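Local structure of ribonuclease H (Uncultured organism, 4IBN) at residues P15-Y20 against V42-P47; E23-N28 against P63-N68; R88-F93 against P200-F205. The protein probably cleaves the RNA strand of RNA–DNA hybrids endonucleolytically, as a magnesium-dependent type 1 ribonuclease H with an atypical DEDN active-site motif. All coordinates share one frame; numbering follows the deposited sequence.

Contact 1: residues P15-Y20 against V42-P47; sequences PLVAVY and VEYARP
Tyr44 brings the edge of its ring to Val17, with Val17 CG1 near the ring plane and 3.9 Å from Tyr44 CD1. The tyrosine's CG is anti to the backbone N (chi1 174°); farther along the ring, Pro15 CB lies 4.4 Å from Tyr44 CE1. These residues belong to the hairpin of strands 16-25 and 34-45, whose segments here run antiparallel at 154°. Ala18 and Glu43 form a hydrogen-bonded pair: Glu43 N gives a nearly straight 2.8 Å bond to Ala18 O, and Ala18 N returns one to Glu43 O. Val19 and Val42 are the neighbouring non-hydrogen-bonded pair. Val42 uses both branches on the same face of the sheet, CG1 lying 4.0 Å from Val17 CB and CG2 meeting Val19 CG2.

The other face, carrying Ala18 and Glu43, holds a buried polar group. Glu43 is extended beyond CG and crosses Tyr20 obliquely, so that Glu43 CD comes 3.9 Å from Tyr20 CE2, with carboxylate and ring planes 66° apart. A water in the plane of the tyrosine ring joins the two, 2.6 Å from Tyr20 OH and donating to Glu43 OE1. The second oxygen, OE2, takes a salt bridge from Arg55 and a hydrogen bond from Gln154, while the Tyr20 ring also meets His152. An alanine in place of Glu43 would probably leave Arg55 and Gln154 without this carboxylate and the bridging water without this acceptor, and open a gap beside Tyr20 CE2. Apolar packing thus covers one side of the pairing; on the other, a buried carboxylate is paid for by an arginine, an amide and a water, and its negative charge is likely to be largely balanced there.

Contact 2: residues E23-N28 against P63-N68; sequences ESCLGN and PATTNN
Where the strand 16-25 of the RNase H fold runs out, its end packs against the turn that leads into helix 67-82, with Cys25 and Asn67 as the main partners. Cys25 points its thiol at the turn. With SG anti to its own carbonyl carbon (chi1 -76°), the sulfur lies 3.8 Å from Thr66 C and 4.2 Å from Thr65 CG2, against backbone and methyl alike. Asn67, in the first turn of the helix, swings its amide back to the strand: ND2 comes 4.1 Å from Cys25 SG, while OD1 accepts a 2.6 Å hydrogen bond from a water. That same water takes the N-H of Cys25 at 2.9 Å, so the strand end and the helix start are joined through solvent, with no direct hydrogen bond between the two segments.

Farther in, Glu23 CG lies 3.6 Å from the backbone carbonyl Asn67 O. The glutamate chain bends at chi2 (-62°); its OE2 ends close to the carboxylate of Asp96, and the side chain also touches Met70 and Ala71 of the helix. On the turn itself, Thr65 OG1 bonds to Glu62, and Thr66 OG1 accepts from Arg69 N. The threonine cap on that amide is the classic N-cap, here starting the helix that follows the third strand in the RNase H fold.

Contact 3: residues R88-F93 against P200-F205; sequences RFRVVF and PDAAAF
Phe205 plugs the C-terminal loop onto strand 90-95 of the RNase H fold's central sheet, and its ring carries most of the contact. Phe205 is directed toward the strand from its backbone, and its CG is anti to the backbone N (chi1 -171°). Arg90 crosses the ring obliquely with its aliphatic part: Arg90 CB and CG each lie 3.7 Å from Phe205 CE2, and Arg90 CD follows close behind. The arginine then bends at chi3 (-81°), which turns NE off the line of the methylenes, and its guanidinium plane stands 78° from the ring. This head group looks to other partners, NH2 donating to Thr14 O, while NH1 comes no nearer than 4.4 Å to Ala202 CB in the type I turn from Asp201 to Ala204.

Val92 serves two loop residues with one methyl. Its CG2 is 4.0 Å from Pro200 CG and 3.9 Å from Phe205 CD1, where it meets the ring at its edge. The proline also touches Ala18 on the next strand, and Phe205 also touches Glu142 of strand 140-145. One atom farther along the same edge, Val91 O lies in the ring plane, 3.5 Å from Phe205 CE1.

How the contacts relate
Contacts 1 and 3 are neighbours, with centres 8 Å apart: strands 16-25 and 90-95 lie side by side in the sheet, and their backbones are probably hydrogen-bonded from Val19 N to Val92 O and from Pro15 O to Arg90 N. Contact 2 sits about 28 Å from the centre of contact 1 and 30 Å from that of contact 3, across the chain's centre. Strand 16-25 links it to contact 1, entering one at its start and the other at its end. Along the chain, contacts 1 and 2 interleave, while contact 3 opens later and brings the residues 200-205 back to the sheet. Strand 16-25, central in the sheet, therefore spans from contact 1 on one side of the chain's centre to contact 2 on the other.

Contact 1: residues P15-Y20 against V42-P47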
loop_
_atom_site.group_PDB
_atom_site.type_symbol
_atom_site.label_atom_id
_atom_site.label_comp_id
_atom_site.label_asym_id
_atom_site.label_seq_id
_atom_site.Cartn_x
_atom_site.Cartn_y
_atom_site.Cartn_z
ATOM N N PRO A 15 -4.493 -3.631 16.995
ATOM C CA PRO A 15 -5.517 -3.850 15.990
ATOM C C PRO A 15 -5.015 -4.654 14.805
ATOM O O PRO A 15 -3.880 -4.672 14.574
ATOM C CB PRO A 15 -5.894 -2.422 15.544
ATOM C CG PRO A 15 -5.270 -1.536 16.460
ATOM C CD PRO A 15 -4.075 -2.241 17.009
ATOM N N LEU A 16 -5.913 -5.285 14.081
ATOM C CA LEU A 16 -5.613 -5.956 12.830
ATOM C C LEU A 16 -6.417 -5.318 11.709
ATOM O O LEU A 16 -7.583 -5.187 11.820
ATOM C CB LEU A 16 -6.009 -7.405 12.905
ATOM C CG LEU A 16 -5.935 -8.248 11.629
ATOM C CD1 LEU A 16 -4.541 -8.416 11.164
ATOM C CD2 LEU A 16 -6.515 -9.631 11.877
ATOM N N VAL A 17 -5.746 -4.934 10.638
ATOM C CA VAL A 17 -6.404 -4.427 9.460
ATOM C C VAL A 17 -5.914 -5.104 8.205
ATOM O O VAL A 17 -4.865 -5.645 8.198
ATOM C CB VAL A 17 -6.192 -2.931 9.277
ATOM C CG1 VAL A 17 -6.868 -2.123 10.355
ATOM C CG2 VAL A 17 -4.773 -2.572 9.210
ATOM N N ALA A 18 -6.731 -5.045 7.162
ATOM C CA ALA A 18 -6.323 -5.520 5.872
ATOM C C ALA A 18 -6.307 -4.354 4.936
ATOM O O ALA A 18 -7.248 -3.673 4.831
ATOM C CB ALA A 18 -7.253 -6.593 5.364
ATOM N N VAL A 19 -5.177 -4.179 4.268
ATOM C CA VAL A 19 -4.928 -3.054 3.419
ATOM C C VAL A 19 -4.736 -3.520 1.984
ATOM O O VAL A 19 -4.138 -4.499 1.782
ATOM C CB VAL A 19 -3.663 -2.368 3.885
ATOM C CG1 VAL A 19 -3.219 -1.371 2.901
ATOM C CG2 VAL A 19 -3.904 -1.748 5.231
ATOM N N TYR A 20 -5.355 -2.814 1.048
ATOM C CA TYR A 20 -5.284 -3.155 -0.346
ATOM C C TYR A 20 -4.835 -1.923 -1.086
ATOM O O TYR A 20 -5.505 -0.969 -1.069
ATOM C CB TYR A 20 -6.654 -3.616 -0.891
ATOM C CG TYR A 20 -7.177 -4.830 -0.182
ATOM C CD1 TYR A 20 -6.875 -6.061 -0.622
ATOM C CD2 TYR A 20 -7.947 -4.714 0.948
ATOM C CE1 TYR A 20 -7.308 -7.151 0.030
ATOM C CE2 TYR A 20 -8.387 -5.791 1.586
ATOM C CZ TYR A 20 -8.052 -7.023 1.129
ATOM O OH TYR A 20 -8.456 -8.166 1.732
ATOM N N VAL A 42 -8.413 0.527 3.356
ATOM C CA VAL A 42 -8.173 -0.134 4.632
ATOM C C VAL A 42 -9.470 -0.745 5.142
ATOM O O VAL A 42 -10.423 -0.060 5.254
ATOM C CB VAL A 42 -7.677 0.870 5.700
ATOM C CG1 VAL A 42 -7.299 0.170 6.978
ATOM C CG2 VAL A 42 -6.475 1.637 5.193
ATOM N N GLU A 43 -9.461 -2.025 5.426
ATOM C CA GLU A 43 -10.584 -2.713 5.985
ATOM C C GLU A 43 -10.369 -2.994 7.445
ATOM O O GLU A 43 -9.315 -3.366 7.805
ATOM C CB GLU A 43 -10.836 -4.046 5.278
ATOM C CG GLU A 43 -11.223 -3.872 3.840
ATOM C CD GLU A 43 -11.891 -5.086 3.229
ATOM O OE1 GLU A 43 -11.803 -6.151 3.822
ATOM O OE2 GLU A 43 -12.479 -4.946 2.170
ATOM N N TYR A 44 -11.412 -2.833 8.255
ATOM C CA TYR A 44 -11.331 -3.118 9.684
ATOM C C TYR A 44 -12.613 -3.768 10.205
ATOM O O TYR A 44 -13.709 -3.237 10.023
ATOM C CB TYR A 44 -11.035 -1.838 10.469
ATOM C CG TYR A 44 -11.087 -2.015 11.969
ATOM C CD1 TYR A 44 -10.021 -2.574 12.660
ATOM C CD2 TYR A 44 -12.204 -1.623 12.696
ATOM C CE1 TYR A 44 -10.064 -2.738 14.032
ATOM C CE2 TYR A 44 -12.257 -1.783 14.068
ATOM C CZ TYR A 44 -11.184 -2.341 14.730
ATOM O OH TYR A 44 -11.232 -2.502 16.095
ATOM N N ALA A 45 -12.466 -4.919 10.855
ATOM C CA ALA A 45 -13.563 -5.618 11.412
ATOM C C ALA A 45 -13.464 -5.562 12.906
ATOM O O ALA A 45 -12.479 -5.926 13.442
ATOM C CB ALA A 45 -13.562 -7.016 10.980
ATOM N N ARG A 46 -14.530 -5.133 13.549
ATOM C CA ARG A 46 -14.541 -4.954 14.989
ATOM C C ARG A 46 -14.375 -6.297 15.677
ATOM O O ARG A 46 -15.055 -7.221 15.382
ATOM C CB ARG A 46 -15.876 -4.319 15.335
ATOM C CG ARG A 46 -16.126 -3.889 16.709
ATOM C CD ARG A 46 -17.148 -2.785 16.639
ATOM N NE ARG A 46 -16.477 -1.604 16.189
ATOM C CZ ARG A 46 -16.777 -0.919 15.112
ATOM N NH1 ARG A 46 -17.786 -1.274 14.348
ATOM N NH2 ARG A 46 -16.038 0.111 14.799
ATOM N N PRO A 47 -13.458 -6.383 16.604
ATOM C CA PRO A 47 -13.300 -7.629 17.310
ATOM C C PRO A 47 -14.563 -7.914 18.109
ATOM O O PRO A 47 -15.023 -7.052 18.763
ATOM C CB PRO A 47 -12.163 -7.323 18.278
ATOM C CG PRO A 47 -11.614 -6.165 17.910
ATOM C CD PRO A 47 -12.467 -5.407 17.019
HETATM O O HOH W 1 -10.390 -8.454 3.381
#

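Contact 2: residues E23-N28 against P63-N68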
loop_
_atom_site.group_PDB
_atom_site.type_symbol
_atom_site.label_atom_id
_atom_site.label_comp_id
_atom_site.label_asym_id
_atom_site.label_seq_id
_atom_site.Cartn_x
_atom_site.Cartn_y
_atom_site.Cartn_z
ATOM N N GLU A 23 -1.352 1.379 -7.591
ATOM C CA GLU A 23 -0.817 2.607 -8.135
ATOM C C GLU A 23 -1.071 2.657 -9.619
ATOM O O GLU A 23 -1.236 1.646 -10.213
ATOM C CB GLU A 23 0.665 2.709 -7.874
ATOM C CG GLU A 23 1.524 1.618 -8.479
ATOM C CD GLU A 23 1.173 0.242 -7.919
ATOM O OE1 GLU A 23 1.154 0.116 -6.706
ATOM O OE2 GLU A 23 0.896 -0.690 -8.669
ATOM N N SER A 24 -1.137 3.853 -10.168
ATOM C CA SER A 24 -1.238 3.952 -11.580
ATOM C C SER A 24 -0.710 5.280 -12.098
ATOM O O SER A 24 -0.853 6.285 -11.469
ATOM C CB SER A 24 -2.676 3.822 -11.982
ATOM O OG SER A 24 -2.777 3.718 -13.362
ATOM N N CYS A 25 -0.153 5.241 -13.294
ATOM C CA CYS A 25 0.165 6.434 -14.036
ATOM C C CYS A 25 -0.789 6.525 -15.217
ATOM O O CYS A 25 -1.310 5.545 -15.643
ATOM C CB CYS A 25 1.560 6.377 -14.589
ATOM S SG CYS A 25 2.832 6.661 -13.378
ATOM N N LEU A 26 -1.004 7.722 -15.709
ATOM C CA LEU A 26 -1.852 7.926 -16.843
ATOM C C LEU A 26 -1.111 8.567 -17.977
ATOM O O LEU A 26 -0.505 9.543 -17.790
ATOM C CB LEU A 26 -2.984 8.851 -16.487
ATOM C CG LEU A 26 -3.913 8.537 -15.356
ATOM C CD1 LEU A 26 -4.666 9.787 -15.058
ATOM C CD2 LEU A 26 -4.822 7.505 -15.804
ATOM N N GLY A 27 -1.245 8.030 -19.157
ATOM C CA GLY A 27 -0.659 8.652 -20.311
ATOM C C GLY A 27 0.392 7.824 -20.985
ATOM O O GLY A 27 0.616 6.739 -20.619
ATOM N N ASN A 28 0.986 8.345 -22.023
ATOM C CA ASN A 28 2.018 7.618 -22.744
ATOM C C ASN A 28 3.317 8.377 -22.922
ATOM O O ASN A 28 3.990 8.192 -23.874
ATOM C CB ASN A 28 1.522 7.112 -24.088
ATOM C CG ASN A 28 1.250 8.208 -25.032
ATOM O OD1 ASN A 28 1.313 9.368 -24.683
ATOM N ND2 ASN A 28 0.975 7.851 -26.263
ATOM N N PRO A 63 2.137 14.923 -10.196
ATOM C CA PRO A 63 1.908 15.297 -11.587
ATOM C C PRO A 63 2.855 14.729 -12.663
ATOM O O PRO A 63 2.553 14.814 -13.828
ATOM C CB PRO A 63 1.982 16.814 -11.548
ATOM C CG PRO A 63 2.840 17.112 -10.459
ATOM C CD PRO A 63 2.616 16.063 -9.421
ATOM N N ALA A 64 4.017 14.276 -12.257
ATOM C CA ALA A 64 4.963 13.657 -13.157
ATOM C C ALA A 64 5.709 12.696 -12.279
ATOM O O ALA A 64 6.338 13.108 -11.374
ATOM C CB ALA A 64 5.894 14.669 -13.724
ATOM N N THR A 65 5.564 11.425 -12.551
ATOM C CA THR A 65 6.030 10.432 -11.619
ATOM C C THR A 65 6.183 9.089 -12.303
ATOM O O THR A 65 6.085 9.022 -13.487
ATOM C CB THR A 65 5.104 10.379 -10.403
ATOM O OG1 THR A 65 5.667 9.550 -9.396
ATOM C CG2 THR A 65 3.755 9.880 -10.785
ATOM N N THR A 66 6.483 8.072 -11.529
ATOM C CA THR A 66 6.656 6.730 -12.041
ATOM C C THR A 66 5.850 5.700 -11.246
ATOM O O THR A 66 5.448 5.946 -10.199
ATOM C CB THR A 66 8.117 6.284 -12.028
ATOM O OG1 THR A 66 8.528 6.169 -10.700
ATOM C CG2 THR A 66 8.982 7.251 -12.688
ATOM N N ASN A 67 5.641 4.534 -11.824
ATOM C CA ASN A 67 4.872 3.518 -11.177
ATOM C C ASN A 67 5.561 3.053 -9.913
ATOM O O ASN A 67 4.918 2.849 -8.952
ATOM C CB ASN A 67 4.578 2.314 -12.053
ATOM C CG ASN A 67 3.475 2.563 -13.030
ATOM O OD1 ASN A 67 2.318 2.585 -12.676
ATOM N ND2 ASN A 67 3.832 2.770 -14.273
ATOM N N ASN A 68 6.866 2.916 -9.952
ATOM C CA ASN A 68 7.613 2.515 -8.781
ATOM C C ASN A 68 7.531 3.527 -7.672
ATOM O O ASN A 68 7.470 3.167 -6.547
ATOM C CB ASN A 68 9.059 2.218 -9.097
ATOM C CG ASN A 68 9.256 0.911 -9.845
ATOM O OD1 ASN A 68 8.368 0.163 -10.024
ATOM N ND2 ASN A 68 10.452 0.668 -10.253
HETATM O O HOH W 2 0.498 2.714 -14.513
#

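Contact 3: residues R88-F93 against P200-F205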
loop_
_atom_site.group_PDB
_atom_site.type_symbol
_atom_site.label_atom_id
_atom_site.label_comp_id
_atom_site.label_asym_id
_atom_site.label_seq_id
_atom_site.Cartn_x
_atom_site.Cartn_y
_atom_site.Cartn_z
ATOM N N ARG A 88 0.742 0.425 17.567
ATOM C CA ARG A 88 1.181 -0.382 16.461
ATOM C C ARG A 88 0.023 -1.206 15.968
ATOM O O ARG A 88 -0.881 -1.420 16.665
ATOM C CB ARG A 88 2.344 -1.267 16.843
ATOM C CG ARG A 88 3.601 -0.518 17.154
ATOM C CD ARG A 88 4.628 -1.441 17.807
ATOM N NE ARG A 88 4.285 -1.842 19.168
ATOM C CZ ARG A 88 3.914 -3.071 19.565
ATOM N NH1 ARG A 88 3.804 -4.088 18.717
ATOM N NH2 ARG A 88 3.653 -3.288 20.848
ATOM N N PHE A 89 0.098 -1.644 14.724
ATOM C CA PHE A 89 -0.938 -2.402 14.104
ATOM C C PHE A 89 -0.375 -3.700 13.548
ATOM O O PHE A 89 0.757 -3.776 13.231
ATOM C CB PHE A 89 -1.511 -1.650 12.894
ATOM C CG PHE A 89 -2.577 -0.650 13.200
ATOM C CD1 PHE A 89 -3.849 -0.862 12.811
ATOM C CD2 PHE A 89 -2.294 0.521 13.806
ATOM C CE1 PHE A 89 -4.798 0.047 13.041
ATOM C CE2 PHE A 89 -3.258 1.406 14.040
ATOM C CZ PHE A 89 -4.493 1.176 13.663
ATOM N N ARG A 90 -1.222 -4.699 13.404
ATOM C CA ARG A 90 -0.950 -5.832 12.563
ATOM C C ARG A 90 -1.659 -5.584 11.211
ATOM O O ARG A 90 -2.748 -5.220 11.201
ATOM C CB ARG A 90 -1.462 -7.098 13.200
ATOM C CG ARG A 90 -0.668 -7.510 14.352
ATOM C CD ARG A 90 -1.303 -8.696 15.090
ATOM N NE ARG A 90 -2.345 -8.216 15.956
ATOM C CZ ARG A 90 -3.302 -8.961 16.433
ATOM N NH1 ARG A 90 -3.349 -10.219 16.150
ATOM N NH2 ARG A 90 -4.224 -8.430 17.194
ATOM N N VAL A 91 -0.964 -5.768 10.107
ATOM C CA VAL A 91 -1.473 -5.415 8.810
ATOM C C VAL A 91 -1.245 -6.530 7.829
ATOM O O VAL A 91 -0.198 -7.000 7.706
ATOM C CB VAL A 91 -0.775 -4.151 8.268
ATOM C CG1 VAL A 91 -1.300 -3.759 6.933
ATOM C CG2 VAL A 91 -0.882 -3.027 9.268
ATOM N N VAL A 92 -2.269 -6.873 7.083
ATOM C CA VAL A 92 -2.084 -7.685 5.922
ATOM C C VAL A 92 -2.127 -6.728 4.755
ATOM O O VAL A 92 -3.123 -6.123 4.567
ATOM C CB VAL A 92 -3.220 -8.689 5.764
ATOM C CG1 VAL A 92 -3.011 -9.496 4.533
ATOM C CG2 VAL A 92 -3.284 -9.580 6.941
ATOM N N PHE A 93 -1.028 -6.601 4.017
ATOM C CA PHE A 93 -0.926 -5.626 2.949
ATOM C C PHE A 93 -0.872 -6.357 1.639
ATOM O O PHE A 93 0.021 -7.053 1.395
ATOM C CB PHE A 93 0.339 -4.762 3.147
ATOM C CG PHE A 93 0.447 -3.541 2.249
ATOM C CD1 PHE A 93 0.228 -2.292 2.727
ATOM C CD2 PHE A 93 0.886 -3.650 0.970
ATOM C CE1 PHE A 93 0.363 -1.224 1.959
ATOM C CE2 PHE A 93 1.023 -2.578 0.212
ATOM C CZ PHE A 93 0.754 -1.364 0.704
ATOM N N PRO A 200 -9.314 -11.161 6.979
ATOM C CA PRO A 200 -8.461 -12.210 7.497
ATOM C C PRO A 200 -8.730 -12.641 8.911
ATOM O O PRO A 200 -9.179 -11.894 9.700
ATOM C CB PRO A 200 -7.067 -11.607 7.380
ATOM C CG PRO A 200 -7.243 -10.220 7.371
ATOM C CD PRO A 200 -8.537 -9.963 6.674
ATOM N N ASP A 201 -8.461 -13.908 9.166
ATOM C CA ASP A 201 -8.434 -14.516 10.476
ATOM C C ASP A 201 -7.143 -14.146 11.151
ATOM O O ASP A 201 -6.147 -14.145 10.555
ATOM C CB ASP A 201 -8.324 -16.016 10.332
ATOM C CG ASP A 201 -9.550 -16.661 9.908
ATOM O OD1 ASP A 201 -10.519 -15.964 9.602
ATOM O OD2 ASP A 201 -9.557 -17.896 9.899
ATOM N N ALA A 202 -7.151 -13.929 12.435
ATOM C CA ALA A 202 -5.919 -13.648 13.113
ATOM C C ALA A 202 -4.999 -14.845 13.058
ATOM O O ALA A 202 -3.827 -14.734 13.337
ATOM C CB ALA A 202 -6.145 -13.206 14.481
ATOM N N ALA A 203 -5.542 -15.983 12.682
ATOM C CA ALA A 203 -4.855 -17.160 12.152
ATOM C C ALA A 203 -4.197 -17.177 10.768
ATOM O O ALA A 203 -3.262 -17.865 10.520
ATOM C CB ALA A 203 -5.727 -18.343 12.297
ATOM N N ALA A 204 -4.791 -16.478 9.845
ATOM C CA ALA A 204 -4.285 -16.313 8.528
ATOM C C ALA A 204 -3.041 -15.444 8.682
ATOM O O ALA A 204 -2.390 -15.204 7.691
ATOM C CB ALA A 204 -5.284 -15.608 7.679
ATOM N N PHE A 205 -2.746 -14.935 9.890
ATOM C CA PHE A 205 -1.787 -13.846 9.984
ATOM C C PHE A 205 -0.384 -14.342 10.140
ATOM O O PHE A 205 -0.053 -14.915 11.125
ATOM C CB PHE A 205 -2.107 -12.815 11.066
ATOM C CG PHE A 205 -1.224 -11.580 11.024
ATOM C CD1 PHE A 205 -1.195 -10.787 9.946
ATOM C CD2 PHE A 205 -0.422 -11.245 12.072
ATOM C CE1 PHE A 205 -0.383 -9.702 9.931
ATOM C CE2 PHE A 205 0.351 -10.161 12.049
ATOM C CZ PHE A 205 0.378 -9.399 10.968
#